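Local coordinates for F-BAR domain only protein 1 (Danio rerio, PDB 5JP2) that may act in an early step of clathrin-mediated endocytosis and binds an Eps15 peptide through its C-terminal mu homology domain, at residues T158-Y164 with G224-W230; A143-A149 with Y280-C284; A171-Q175 with S250-L254; V78-N84 with L130-S136; L192-P197 with R206-K210. Where two conformers were deposited one is given. Residue numbers count along the deposited sequence, not the author numbering.

Contacts 1, 2 and 5 share a four-stranded antiparallel sheet at one end of the elongated mu homology domain. Contact 1 is the hydrogen-bonded pairing of its two inner strands, while contacts 2 and 5 pack its outer strands, 145-154 and 192-195, onto the long mixed sheet, so side chains do most of the work there. Contact 2 is almost wholly buried, whereas contact 5 reaches the surface at its prolines. Contact 4 returns to backbone pairing at the far edge of the mixed sheet, its centre about 37 Å from that of contact 1. Contact 3, a surface meeting of two loops, touches contact 2 through P144 and combines a small apolar patch with one hydrogen bond from a threonine hydroxyl.

Contact 1: T158-Y164 with G224-W230; sequences TRVSLDY and GTLCASW
Strands 158-164 and 224-230 form the central antiparallel pair of the four-stranded sheet, one layer of a beta sandwich. Both are extended, with axes 4.5 Å apart and N-to-C directions at 168°. The register runs from T158-W230 to Y164-G224; T158, V160, L162 and Y164 lie in hydrogen-bonded pairs, the others in non-hydrogen-bonded ones. T158 exchanges backbone bonds with W230 (N to O and O to N, both 3.2 Å), and its CG2 lies 3.7 Å from W230 CZ2. R159 (chi1 to chi3 all t) passes S229 at CG and runs on to C227, its guanidinium facing C227 CB and its NH2 3.8 Å from C227 SG. V160 pairs with A228, N to O and O to N both 2.8 Å, while its CG2 meets CH2 of the W230 indole (chi1 60°, chi2 92°) at 3.5 Å. S161 CA stands 4.0 Å from C227 CA. L162 N bonds L226 O at 2.7 Å, and L226 N bonds L162 O at 2.9 Å. V160, L162, L226, A228 and W230 turn to the other layer, where W209 covers L226 and A228. D163 (chi1 m) accepts a 2.7 Å hydrogen bond at OD1 from T225 OG1. Y164 N bonds G224 O and G224 N bonds Y164 O, both at 3.1 Å. With chi1 p, the Y164 ring covers glycine, its centroid 3.7 Å from G224 CA in a CH-pi contact.

Contact 2: A143-A149 with Y280-C284; sequences APLLLSA and YMAGC
Two layers of a beta sandwich meet here: strand 145-149, at the edge of the four-stranded sheet, lies across strand 280-283 of the long mixed sheet. Their directions cross at -33° and their axes approach to 6.1 Å. The gap is a wedge, from 9.6 Å between CA atoms of L145 and Y280 to 5.1 Å between those of A149 and C284, and side-chain size follows it. At the wide end the Y280 ring (chi1 t) fills the space, its OH giving a hydrogen bond to L145 O at 2.8 Å and lying 3.5 Å from A143 CB. L147 (chi1 m, chi2 t) occupies the hollow between Y280 and A282, with CD1 4.1 Å from Y280 CE1 and CB 3.7 Å from A282 CB. Small groups fill the narrow end, A149 CB lying 4.0 Å from both A282 CB and C284 CB. C284, poorly ordered, forms a disulfide with C151, further along strand 145-154. Between the two backbones, a water bridges A149 N (3.1 Å) and G283 O (2.7 Å).

Contact 3: A171-Q175 with S250-L254; sequences APATQ and SGASL
The P172 ring lies against the methyl of A252, CB to CB 3.7 Å, and reaches past it so that its CG meets CD2 of L254, also at 3.7 Å. This is loop-to-loop packing within the mu homology domain: residues 171-175 belong to the loop after strand 157-166, and residues 250-254 lead out of strand 242-250. They share no strand pairing, and their backbones stay apart, with CA atoms 6.4 Å distant for P172-A252 and 6.7 Å for T174-G251. P172 has phi/psi of -67/168°, and T174 is almost fully extended at 175/167°. G251 turns the second loop with positive phi (95/-8°), a conformation in which a CB would press on the preceding carbonyl, and A252 then resumes an extended path with its methyl toward P172. L254 (chi1 m, chi2 t) brings its end up to the proline ring; P144 of the loop before strand 145-154 and F275 of strand 266-283 extend this apolar patch. Next to this patch, T174 (chi1 t) donates a hydrogen bond from OG1 to S250 O at 2.8 Å. A water reinforces the join, donating to T174 OG1 (3.0 Å) and Q175 O (2.6 Å) and accepting from S250 N (2.9 Å). One threonine hydroxyl thus acts as both donor and acceptor, so this surface contact combines a modest apolar seal with directional bonds.

Contact 4: V78-N84 with L130-S136; sequences VDHFLPN and LLKYQAS
A classic beta bulge opens this pairing: D79 and H80 both face Q134, whose O accepts D79 N at 2.8 Å and, weakly, H80 N at 3.4 Å. D79 (chi1 m) also turns its carboxylate along the partner strand, OD2 taking a hydrogen bond from S136 N at 2.7 Å. Beyond the bulge the pairing is regular, with axes 4.7 Å apart and directions at 163°. Q134 N bonds H80 O at 3.2 Å, L82 N bonds K132 O at 2.8 Å, K132 N bonds L82 O at 3.2 Å, and N84 N bonds L130 O at 2.8 Å. F81 pairs with Y133 and P83 with L131 on the inner face. The F81 ring (chi1 m) is edge-on to L131, with F81 CD1 3.7 Å from L131 CD2. V78 CG1 rests 3.8 Å from Y133 CB. H80, L82, K132 and Q134 line the opposite face, where K132 forms a salt bridge with D46. Short strand 80-83 thereby ends the nine-stranded mixed sheet of the mu homology domain as a bulged antiparallel edge.

Contact 5: L192-P197 with R206-K210; sequences LQCQPP and RLLWK
R206 begins a strand whose neighbour 192-195 belongs to a different sheet: the axes come no closer than 10.0 Å, at 22° (signed crossing -22°), and the space between is filled by side chains. L207 (chi1 m, chi2 t) points across, its CD1 4.2 Å from both L192 CD2 and C194 SG; the CA atoms of L207 and C194 are 9.3 Å apart. L208 turns away, as the next residue in an extended strand should. W209 then makes the principal contact. With chi1 -72° and chi2 -87° its indole spans the gap, CZ2 lying 4.4 Å from C194 CB and CD1 4.1 Å from P196 CG, and NE1 donates a hydrogen bond to P196 O at 2.9 Å (155° at the hydrogen). The chain leaves its strand after Q195, through a cis Q195-P196 peptide, and the carbonyl of P196 meets the indole near its plane. This is face-to-face packing in a beta sandwich: strand 206-210 sits between 179-184 and 199-201 in the mixed sheet, while strand 192-195 pairs with 223-231, whose L226 and A228 also cover W209.

Contact 1: T158-Y164 with G224-W230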
# COMPACT_ATOMS: atom_id res chain seq x y z
N THR B 158 5.71 -29.53 19.06
CA THR B 158 5.34 -28.94 17.79
C THR B 158 6.52 -28.14 17.25
O THR B 158 7.12 -27.36 17.99
CB THR B 158 4.14 -28.03 17.94
OG1 THR B 158 3.07 -28.75 18.56
CG2 THR B 158 3.70 -27.50 16.60
N ARG B 159 6.85 -28.33 15.98
CA ARG B 159 7.89 -27.50 15.39
C ARG B 159 7.29 -26.73 14.22
O ARG B 159 6.50 -27.27 13.45
CB ARG B 159 9.08 -28.33 14.96
CG ARG B 159 10.28 -27.51 14.54
CD ARG B 159 11.39 -28.36 13.97
NE ARG B 159 12.46 -27.53 13.43
CZ ARG B 159 12.58 -27.23 12.15
NH1 ARG B 159 11.70 -27.69 11.28
NH2 ARG B 159 13.59 -26.46 11.74
N VAL B 160 7.67 -25.46 14.10
CA VAL B 160 7.17 -24.59 13.05
C VAL B 160 8.37 -23.91 12.41
O VAL B 160 9.26 -23.43 13.11
CB VAL B 160 6.19 -23.56 13.61
CG1 VAL B 160 5.81 -22.54 12.57
CG2 VAL B 160 4.95 -24.25 14.14
N SER B 161 8.39 -23.87 11.08
CA SER B 161 9.46 -23.21 10.35
C SER B 161 8.88 -22.38 9.21
O SER B 161 7.85 -22.72 8.64
CB SER B 161 10.45 -24.23 9.83
OG SER B 161 9.94 -24.86 8.69
N LEU B 162 9.56 -21.29 8.88
CA LEU B 162 9.14 -20.41 7.80
C LEU B 162 10.31 -20.01 6.92
O LEU B 162 11.31 -19.48 7.40
CB LEU B 162 8.48 -19.14 8.35
CG LEU B 162 8.03 -18.12 7.29
CD1 LEU B 162 6.80 -18.59 6.55
CD2 LEU B 162 7.76 -16.79 7.93
N ASP B 163 10.18 -20.26 5.62
CA ASP B 163 11.11 -19.71 4.64
C ASP B 163 10.47 -18.50 3.97
O ASP B 163 9.28 -18.51 3.65
CB ASP B 163 11.49 -20.76 3.59
CG ASP B 163 12.19 -21.97 4.19
OD1 ASP B 163 12.75 -21.86 5.29
OD2 ASP B 163 12.19 -23.04 3.55
N TYR B 164 11.24 -17.44 3.81
CA TYR B 164 10.76 -16.24 3.14
C TYR B 164 11.71 -15.84 2.03
O TYR B 164 12.93 -16.01 2.13
CB TYR B 164 10.56 -15.08 4.11
CG TYR B 164 11.74 -14.74 4.99
CD1 TYR B 164 12.70 -13.83 4.58
CD2 TYR B 164 11.87 -15.31 6.24
CE1 TYR B 164 13.76 -13.52 5.39
CE2 TYR B 164 12.92 -15.01 7.05
CZ TYR B 164 13.86 -14.12 6.63
OH TYR B 164 14.91 -13.82 7.47
N GLY B 224 15.62 -15.88 3.59
CA GLY B 224 15.92 -16.29 4.94
C GLY B 224 14.99 -17.40 5.38
O GLY B 224 14.16 -17.88 4.62
N THR B 225 15.17 -17.79 6.63
CA THR B 225 14.40 -18.87 7.24
C THR B 225 14.39 -18.65 8.74
O THR B 225 15.27 -17.98 9.28
CB THR B 225 14.99 -20.23 6.90
OG1 THR B 225 14.20 -21.24 7.52
CG2 THR B 225 16.38 -20.33 7.43
N LEU B 226 13.35 -19.15 9.41
CA LEU B 226 13.28 -19.06 10.86
C LEU B 226 12.36 -20.16 11.37
O LEU B 226 11.52 -20.68 10.63
CB LEU B 226 12.78 -17.69 11.32
CG LEU B 226 11.43 -17.18 10.82
CD1 LEU B 226 10.29 -17.69 11.68
CD2 LEU B 226 11.38 -15.67 10.72
N CYS B 227 12.51 -20.51 12.65
CA CYS B 227 11.73 -21.62 13.18
C CYS B 227 11.62 -21.53 14.69
O CYS B 227 12.41 -20.85 15.36
CB CYS B 227 12.35 -22.95 12.81
SG CYS B 227 13.90 -23.16 13.57
N ALA B 228 10.65 -22.25 15.22
CA ALA B 228 10.42 -22.30 16.65
C ALA B 228 9.80 -23.64 17.01
O ALA B 228 9.16 -24.27 16.18
CB ALA B 228 9.50 -21.16 17.11
N SER B 229 10.01 -24.06 18.25
CA SER B 229 9.46 -25.30 18.77
C SER B 229 9.09 -25.11 20.23
O SER B 229 9.66 -24.26 20.92
CB SER B 229 10.45 -26.45 18.66
OG SER B 229 11.61 -26.13 19.41
N TRP B 230 8.13 -25.90 20.69
CA TRP B 230 7.67 -25.82 22.07
C TRP B 230 6.99 -27.13 22.43
O TRP B 230 6.85 -28.03 21.60
CB TRP B 230 6.71 -24.64 22.25
CG TRP B 230 5.51 -24.74 21.37
CD1 TRP B 230 4.31 -25.31 21.68
CD2 TRP B 230 5.39 -24.27 20.03
NE1 TRP B 230 3.46 -25.22 20.62
CE2 TRP B 230 4.09 -24.58 19.60
CE3 TRP B 230 6.25 -23.61 19.16
CZ2 TRP B 230 3.64 -24.26 18.33
CZ3 TRP B 230 5.80 -23.29 17.91
CH2 TRP B 230 4.51 -23.61 17.51

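Contact 2: A143-A149 with Y280-C284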
# COMPACT_ATOMS: atom_id res chain seq x y z
N ALA B 143 2.86 -11.25 -5.30
CA ALA B 143 3.18 -11.00 -3.90
C ALA B 143 4.64 -10.65 -3.75
O ALA B 143 5.50 -11.40 -4.22
CB ALA B 143 2.87 -12.23 -3.06
N PRO B 144 4.97 -9.54 -3.11
CA PRO B 144 6.38 -9.15 -3.01
C PRO B 144 7.22 -10.08 -2.17
O PRO B 144 8.43 -10.22 -2.40
CB PRO B 144 6.31 -7.75 -2.39
CG PRO B 144 5.03 -7.70 -1.72
CD PRO B 144 4.08 -8.56 -2.47
N LEU B 145 6.63 -10.73 -1.18
CA LEU B 145 7.37 -11.60 -0.28
C LEU B 145 6.74 -12.98 -0.33
O LEU B 145 5.57 -13.15 0.00
CB LEU B 145 7.35 -11.01 1.13
CG LEU B 145 8.15 -11.75 2.18
CD1 LEU B 145 9.59 -11.77 1.81
CD2 LEU B 145 7.95 -11.12 3.53
N LEU B 146 7.51 -13.96 -0.77
CA LEU B 146 7.04 -15.32 -0.87
C LEU B 146 7.28 -16.03 0.44
O LEU B 146 8.37 -15.94 1.00
CB LEU B 146 7.76 -16.05 -2.00
CG LEU B 146 6.86 -16.17 -3.21
CD1 LEU B 146 6.63 -14.81 -3.79
CD2 LEU B 146 7.46 -17.12 -4.22
N LEU B 147 6.26 -16.72 0.94
CA LEU B 147 6.31 -17.43 2.20
C LEU B 147 6.05 -18.92 2.00
O LEU B 147 5.15 -19.30 1.25
CB LEU B 147 5.30 -16.89 3.19
CG LEU B 147 5.26 -15.39 3.42
CD1 LEU B 147 4.27 -15.07 4.49
CD2 LEU B 147 6.63 -14.89 3.77
N SER B 148 6.83 -19.76 2.67
CA SER B 148 6.55 -21.19 2.76
C SER B 148 6.73 -21.65 4.19
O SER B 148 7.85 -21.65 4.71
CB SER B 148 7.46 -21.98 1.83
OG SER B 148 7.20 -23.36 1.95
N ALA B 149 5.64 -22.06 4.82
CA ALA B 149 5.64 -22.56 6.18
C ALA B 149 5.40 -24.07 6.20
O ALA B 149 4.69 -24.62 5.36
CB ALA B 149 4.58 -21.87 7.03
N TYR B 280 -1.43 -10.82 6.10
CA TYR B 280 -0.49 -11.38 5.14
C TYR B 280 0.08 -12.64 5.78
O TYR B 280 0.92 -12.55 6.67
CB TYR B 280 0.59 -10.35 4.82
CG TYR B 280 1.40 -10.56 3.58
CD1 TYR B 280 2.43 -11.48 3.56
CD2 TYR B 280 1.16 -9.82 2.43
CE1 TYR B 280 3.18 -11.67 2.44
CE2 TYR B 280 1.92 -10.00 1.29
CZ TYR B 280 2.94 -10.92 1.31
OH TYR B 280 3.70 -11.14 0.20
N MET B 281 -0.32 -13.82 5.28
CA MET B 281 -0.26 -15.02 6.10
C MET B 281 0.31 -16.22 5.36
O MET B 281 0.14 -16.38 4.15
CB MET B 281 -1.64 -15.46 6.61
CG MET B 281 -2.54 -14.39 7.12
SD MET B 281 -2.05 -13.66 8.66
CE MET B 281 -2.31 -14.99 9.81
N ALA B 282 0.98 -17.08 6.11
CA ALA B 282 1.45 -18.37 5.64
C ALA B 282 0.91 -19.45 6.56
O ALA B 282 1.14 -19.39 7.77
CB ALA B 282 2.97 -18.45 5.59
N GLY B 283 0.16 -20.39 6.00
CA GLY B 283 -0.29 -21.55 6.73
C GLY B 283 0.53 -22.77 6.39
O GLY B 283 1.21 -22.82 5.38
N CYS B 284 0.47 -23.78 7.26
CA CYS B 284 1.22 -25.01 7.05
C CYS B 284 0.32 -26.21 7.29
O CYS B 284 -0.62 -26.16 8.08
CB CYS B 284 2.45 -25.08 7.97
SG CYS B 284 2.18 -24.49 9.63
O HOH W 1 2.81 -21.52 3.62

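Contact 3: A171-Q175 with S250-L254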
# COMPACT_ATOMS: atom_id res chain seq x y z
N ALA B 171 8.75 -8.73 -6.50
CA ALA B 171 8.75 -7.52 -5.70
C ALA B 171 9.01 -6.27 -6.54
O ALA B 171 9.74 -6.31 -7.53
CB ALA B 171 9.79 -7.62 -4.61
N PRO B 172 8.42 -5.16 -6.13
CA PRO B 172 8.78 -3.86 -6.70
C PRO B 172 10.20 -3.49 -6.33
O PRO B 172 10.82 -4.10 -5.46
CB PRO B 172 7.77 -2.90 -6.07
CG PRO B 172 7.48 -3.50 -4.76
CD PRO B 172 7.51 -5.00 -4.98
N ALA B 173 10.72 -2.46 -7.00
CA ALA B 173 12.09 -2.05 -6.75
C ALA B 173 12.08 -1.05 -5.60
O ALA B 173 11.94 0.15 -5.82
CB ALA B 173 12.71 -1.44 -8.00
N THR B 174 12.34 -1.56 -4.40
CA THR B 174 12.41 -0.81 -3.16
C THR B 174 12.58 -1.81 -2.04
O THR B 174 12.42 -3.01 -2.23
CB THR B 174 11.17 0.08 -2.93
OG1 THR B 174 11.33 0.81 -1.70
CG2 THR B 174 9.89 -0.73 -2.85
N GLN B 175 12.94 -1.32 -0.86
CA GLN B 175 13.07 -2.17 0.29
C GLN B 175 11.72 -2.42 0.96
O GLN B 175 10.83 -1.58 0.93
CB GLN B 175 14.01 -1.53 1.30
CG GLN B 175 15.39 -1.31 0.78
CD GLN B 175 16.38 -1.22 1.91
OE1 GLN B 175 16.15 -0.51 2.89
NE2 GLN B 175 17.47 -1.97 1.80
N SER B 250 7.88 2.12 0.35
CA SER B 250 7.65 3.44 -0.18
C SER B 250 8.41 3.56 -1.48
O SER B 250 9.43 2.91 -1.67
CB SER B 250 8.11 4.54 0.78
OG SER B 250 9.50 4.43 0.95
N GLY B 251 7.92 4.41 -2.37
CA GLY B 251 8.60 4.69 -3.61
C GLY B 251 8.14 3.86 -4.77
O GLY B 251 8.53 4.13 -5.91
N ALA B 252 7.31 2.86 -4.54
CA ALA B 252 6.75 2.06 -5.62
C ALA B 252 5.35 1.65 -5.23
O ALA B 252 4.96 1.73 -4.06
CB ALA B 252 7.61 0.84 -5.91
N SER B 253 4.58 1.23 -6.23
CA SER B 253 3.28 0.64 -6.01
C SER B 253 3.38 -0.87 -6.24
O SER B 253 4.23 -1.34 -7.00
CB SER B 253 2.23 1.26 -6.92
OG SER B 253 2.30 0.72 -8.22
N LEU B 254 2.54 -1.62 -5.55
CA LEU B 254 2.51 -3.06 -5.80
C LEU B 254 1.72 -3.38 -7.06
O LEU B 254 2.13 -4.24 -7.85
CB LEU B 254 1.92 -3.80 -4.61
CG LEU B 254 2.69 -3.56 -3.31
CD1 LEU B 254 1.98 -4.16 -2.12
CD2 LEU B 254 4.07 -4.14 -3.47
O HOH W 2 10.38 0.95 1.11

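Contact 4: V78-N84 with L130-S136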
# COMPACT_ATOMS: atom_id res chain seq x y z
N VAL B 78 -5.09 -4.01 -12.62
CA VAL B 78 -6.18 -3.62 -11.74
C VAL B 78 -7.48 -4.25 -12.20
O VAL B 78 -7.82 -4.20 -13.38
CB VAL B 78 -6.30 -2.09 -11.65
CG1 VAL B 78 -7.45 -1.70 -10.76
CG2 VAL B 78 -5.03 -1.53 -11.10
N ASP B 79 -8.18 -4.87 -11.27
CA ASP B 79 -9.43 -5.55 -11.61
C ASP B 79 -10.62 -4.59 -11.65
O ASP B 79 -11.53 -4.79 -12.45
CB ASP B 79 -9.69 -6.68 -10.61
CG ASP B 79 -8.63 -7.76 -10.66
OD1 ASP B 79 -7.97 -7.94 -11.71
OD2 ASP B 79 -8.46 -8.45 -9.64
N HIS B 80 -10.64 -3.57 -10.79
CA HIS B 80 -11.85 -2.77 -10.61
C HIS B 80 -11.52 -1.37 -10.11
O HIS B 80 -10.63 -1.19 -9.27
CB HIS B 80 -12.79 -3.47 -9.62
CG HIS B 80 -14.14 -2.85 -9.54
ND1 HIS B 80 -14.88 -2.52 -10.66
CD2 HIS B 80 -14.90 -2.50 -8.48
CE1 HIS B 80 -16.03 -2.00 -10.29
NE2 HIS B 80 -16.07 -1.97 -8.97
N PHE B 81 -12.28 -0.38 -10.59
CA PHE B 81 -12.11 1.02 -10.24
C PHE B 81 -13.40 1.61 -9.71
O PHE B 81 -14.48 1.34 -10.24
CB PHE B 81 -11.73 1.86 -11.45
CG PHE B 81 -10.46 1.47 -12.09
CD1 PHE B 81 -9.26 2.01 -11.68
CD2 PHE B 81 -10.46 0.58 -13.15
CE1 PHE B 81 -8.08 1.66 -12.30
CE2 PHE B 81 -9.29 0.22 -13.77
CZ PHE B 81 -8.09 0.77 -13.35
N LEU B 82 -13.29 2.45 -8.68
CA LEU B 82 -14.41 3.25 -8.19
C LEU B 82 -14.01 4.72 -8.16
O LEU B 82 -13.56 5.24 -7.14
CB LEU B 82 -14.87 2.81 -6.81
CG LEU B 82 -15.71 1.54 -6.80
CD1 LEU B 82 -16.12 1.19 -5.38
CD2 LEU B 82 -16.92 1.72 -7.68
N PRO B 83 -14.18 5.43 -9.28
CA PRO B 83 -13.84 6.85 -9.31
C PRO B 83 -14.77 7.66 -8.43
O PRO B 83 -15.89 7.26 -8.13
CB PRO B 83 -14.01 7.22 -10.78
CG PRO B 83 -14.19 5.94 -11.50
CD PRO B 83 -14.76 4.98 -10.55
N ASN B 84 -14.30 8.82 -8.04
CA ASN B 84 -15.15 9.73 -7.29
C ASN B 84 -16.09 10.39 -8.28
O ASN B 84 -15.65 11.18 -9.11
CB ASN B 84 -14.31 10.77 -6.55
CG ASN B 84 -15.14 11.82 -5.87
OD1 ASN B 84 -16.22 12.16 -6.31
ND2 ASN B 84 -14.64 12.34 -4.76
N LEU B 130 -9.70 10.64 -5.09
CA LEU B 130 -10.08 10.41 -6.47
C LEU B 130 -10.61 9.01 -6.75
O LEU B 130 -11.54 8.85 -7.56
CB LEU B 130 -8.90 10.71 -7.39
CG LEU B 130 -8.37 12.14 -7.29
CD1 LEU B 130 -7.34 12.42 -8.35
CD2 LEU B 130 -9.51 13.11 -7.41
N LEU B 131 -10.00 7.96 -6.20
CA LEU B 131 -10.26 6.62 -6.69
C LEU B 131 -9.99 5.56 -5.64
O LEU B 131 -9.07 5.70 -4.83
CB LEU B 131 -9.42 6.36 -7.92
CG LEU B 131 -9.58 5.06 -8.68
CD1 LEU B 131 -10.64 5.21 -9.71
CD2 LEU B 131 -8.26 4.75 -9.33
N LYS B 132 -10.79 4.49 -5.67
CA LYS B 132 -10.51 3.24 -4.97
C LYS B 132 -10.38 2.15 -6.02
O LYS B 132 -11.01 2.21 -7.07
CB LYS B 132 -11.61 2.87 -3.99
CG LYS B 132 -12.01 3.98 -3.07
CD LYS B 132 -10.87 4.48 -2.23
CE LYS B 132 -11.40 5.31 -1.08
NZ LYS B 132 -10.32 5.89 -0.26
N TYR B 133 -9.55 1.14 -5.74
CA TYR B 133 -9.36 0.10 -6.73
C TYR B 133 -8.85 -1.17 -6.06
O TYR B 133 -8.43 -1.16 -4.90
CB TYR B 133 -8.42 0.55 -7.86
CG TYR B 133 -7.03 0.95 -7.45
CD1 TYR B 133 -6.78 2.23 -6.99
CD2 TYR B 133 -5.99 0.06 -7.50
CE1 TYR B 133 -5.51 2.61 -6.61
CE2 TYR B 133 -4.72 0.43 -7.12
CZ TYR B 133 -4.49 1.71 -6.68
OH TYR B 133 -3.23 2.08 -6.29
N GLN B 134 -8.92 -2.27 -6.80
CA GLN B 134 -8.74 -3.60 -6.26
C GLN B 134 -8.03 -4.47 -7.28
O GLN B 134 -8.30 -4.36 -8.47
CB GLN B 134 -10.09 -4.22 -5.91
CG GLN B 134 -10.10 -5.13 -4.73
CD GLN B 134 -11.50 -5.58 -4.42
OE1 GLN B 134 -12.38 -5.54 -5.28
NE2 GLN B 134 -11.72 -6.01 -3.19
N ALA B 135 -7.12 -5.32 -6.81
CA ALA B 135 -6.46 -6.27 -7.68
C ALA B 135 -6.29 -7.59 -6.95
O ALA B 135 -5.85 -7.60 -5.80
CB ALA B 135 -5.10 -5.76 -8.15
N SER B 136 -6.67 -8.69 -7.60
CA SER B 136 -6.65 -10.01 -7.01
C SER B 136 -5.91 -10.97 -7.91
O SER B 136 -5.98 -10.85 -9.14
CB SER B 136 -8.06 -10.56 -6.79
OG SER B 136 -8.80 -9.73 -5.93

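Contact 5: L192-P197 with R206-K210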
# COMPACT_ATOMS: atom_id res chain seq x y z
N LEU B 192 10.54 -23.56 25.03
CA LEU B 192 10.60 -22.72 23.84
C LEU B 192 12.00 -22.66 23.28
O LEU B 192 12.94 -22.30 23.99
CB LEU B 192 10.15 -21.31 24.18
CG LEU B 192 8.78 -20.89 23.70
CD1 LEU B 192 8.48 -19.52 24.24
CD2 LEU B 192 8.80 -20.88 22.20
N GLN B 193 12.13 -22.98 22.01
CA GLN B 193 13.38 -22.80 21.30
C GLN B 193 13.06 -21.99 20.06
O GLN B 193 12.07 -22.29 19.37
CB GLN B 193 13.98 -24.16 20.98
CG GLN B 193 14.10 -25.02 22.22
CD GLN B 193 14.26 -26.49 21.91
OE1 GLN B 193 15.34 -26.92 21.51
NE2 GLN B 193 13.20 -27.26 22.09
N CYS B 194 13.89 -21.01 19.73
CA CYS B 194 13.68 -20.19 18.55
C CYS B 194 15.02 -19.95 17.88
O CYS B 194 15.98 -19.55 18.54
CB CYS B 194 13.04 -18.84 18.89
SG CYS B 194 11.54 -18.97 19.82
N GLN B 195 15.07 -20.15 16.58
CA GLN B 195 16.23 -19.78 15.81
C GLN B 195 15.70 -18.98 14.63
O GLN B 195 14.99 -19.52 13.79
CB GLN B 195 16.95 -21.04 15.35
CG GLN B 195 17.37 -21.95 16.49
CD GLN B 195 17.54 -23.39 16.05
OE1 GLN B 195 18.35 -23.70 15.18
NE2 GLN B 195 16.74 -24.29 16.63
N PRO B 196 16.07 -17.70 14.52
CA PRO B 196 16.76 -16.82 15.46
C PRO B 196 15.90 -16.52 16.69
O PRO B 196 14.77 -16.96 16.72
CB PRO B 196 17.03 -15.57 14.62
CG PRO B 196 16.13 -15.63 13.51
CD PRO B 196 15.89 -17.06 13.22
N PRO B 197 16.44 -15.80 17.67
CA PRO B 197 15.67 -15.55 18.89
C PRO B 197 14.43 -14.72 18.62
O PRO B 197 14.40 -13.87 17.73
CB PRO B 197 16.66 -14.78 19.78
CG PRO B 197 17.98 -15.14 19.27
CD PRO B 197 17.82 -15.32 17.81
N ARG B 206 1.88 -14.07 21.44
CA ARG B 206 2.44 -14.43 20.15
C ARG B 206 3.95 -14.25 20.16
O ARG B 206 4.49 -13.46 20.93
CB ARG B 206 1.81 -13.61 19.02
CG ARG B 206 1.98 -12.14 19.18
CD ARG B 206 1.08 -11.36 18.23
NE ARG B 206 1.33 -9.93 18.33
CZ ARG B 206 0.67 -9.00 17.64
NH1 ARG B 206 -0.29 -9.35 16.80
NH2 ARG B 206 0.97 -7.72 17.80
N LEU B 207 4.61 -15.03 19.32
CA LEU B 207 6.05 -14.90 19.12
C LEU B 207 6.35 -13.83 18.08
O LEU B 207 5.68 -13.75 17.04
CB LEU B 207 6.64 -16.22 18.65
CG LEU B 207 6.89 -17.27 19.70
CD1 LEU B 207 7.43 -18.49 19.01
CD2 LEU B 207 7.89 -16.72 20.67
N LEU B 208 7.34 -12.99 18.36
CA LEU B 208 7.70 -11.88 17.49
C LEU B 208 9.14 -11.99 17.03
O LEU B 208 10.06 -11.99 17.85
CB LEU B 208 7.51 -10.55 18.21
CG LEU B 208 8.03 -9.32 17.45
CD1 LEU B 208 7.30 -9.10 16.14
CD2 LEU B 208 7.94 -8.09 18.31
N TRP B 209 9.34 -12.08 15.72
CA TRP B 209 10.64 -11.88 15.10
C TRP B 209 10.67 -10.51 14.44
O TRP B 209 9.74 -10.16 13.71
CB TRP B 209 10.93 -12.95 14.06
CG TRP B 209 11.24 -14.30 14.61
CD1 TRP B 209 12.44 -14.77 15.02
CD2 TRP B 209 10.31 -15.37 14.78
NE1 TRP B 209 12.33 -16.06 15.44
CE2 TRP B 209 11.03 -16.46 15.30
CE3 TRP B 209 8.95 -15.51 14.55
CZ2 TRP B 209 10.42 -17.66 15.59
CZ3 TRP B 209 8.35 -16.71 14.83
CH2 TRP B 209 9.09 -17.77 15.35
N LYS B 210 11.74 -9.77 14.66
CA LYS B 210 12.00 -8.55 13.92
C LYS B 210 13.09 -8.85 12.90
O LYS B 210 14.18 -9.28 13.28
CB LYS B 210 12.46 -7.42 14.84
CG LYS B 210 11.43 -6.92 15.82
CD LYS B 210 11.94 -5.68 16.51
CE LYS B 210 10.92 -5.10 17.47
NZ LYS B 210 11.46 -3.90 18.15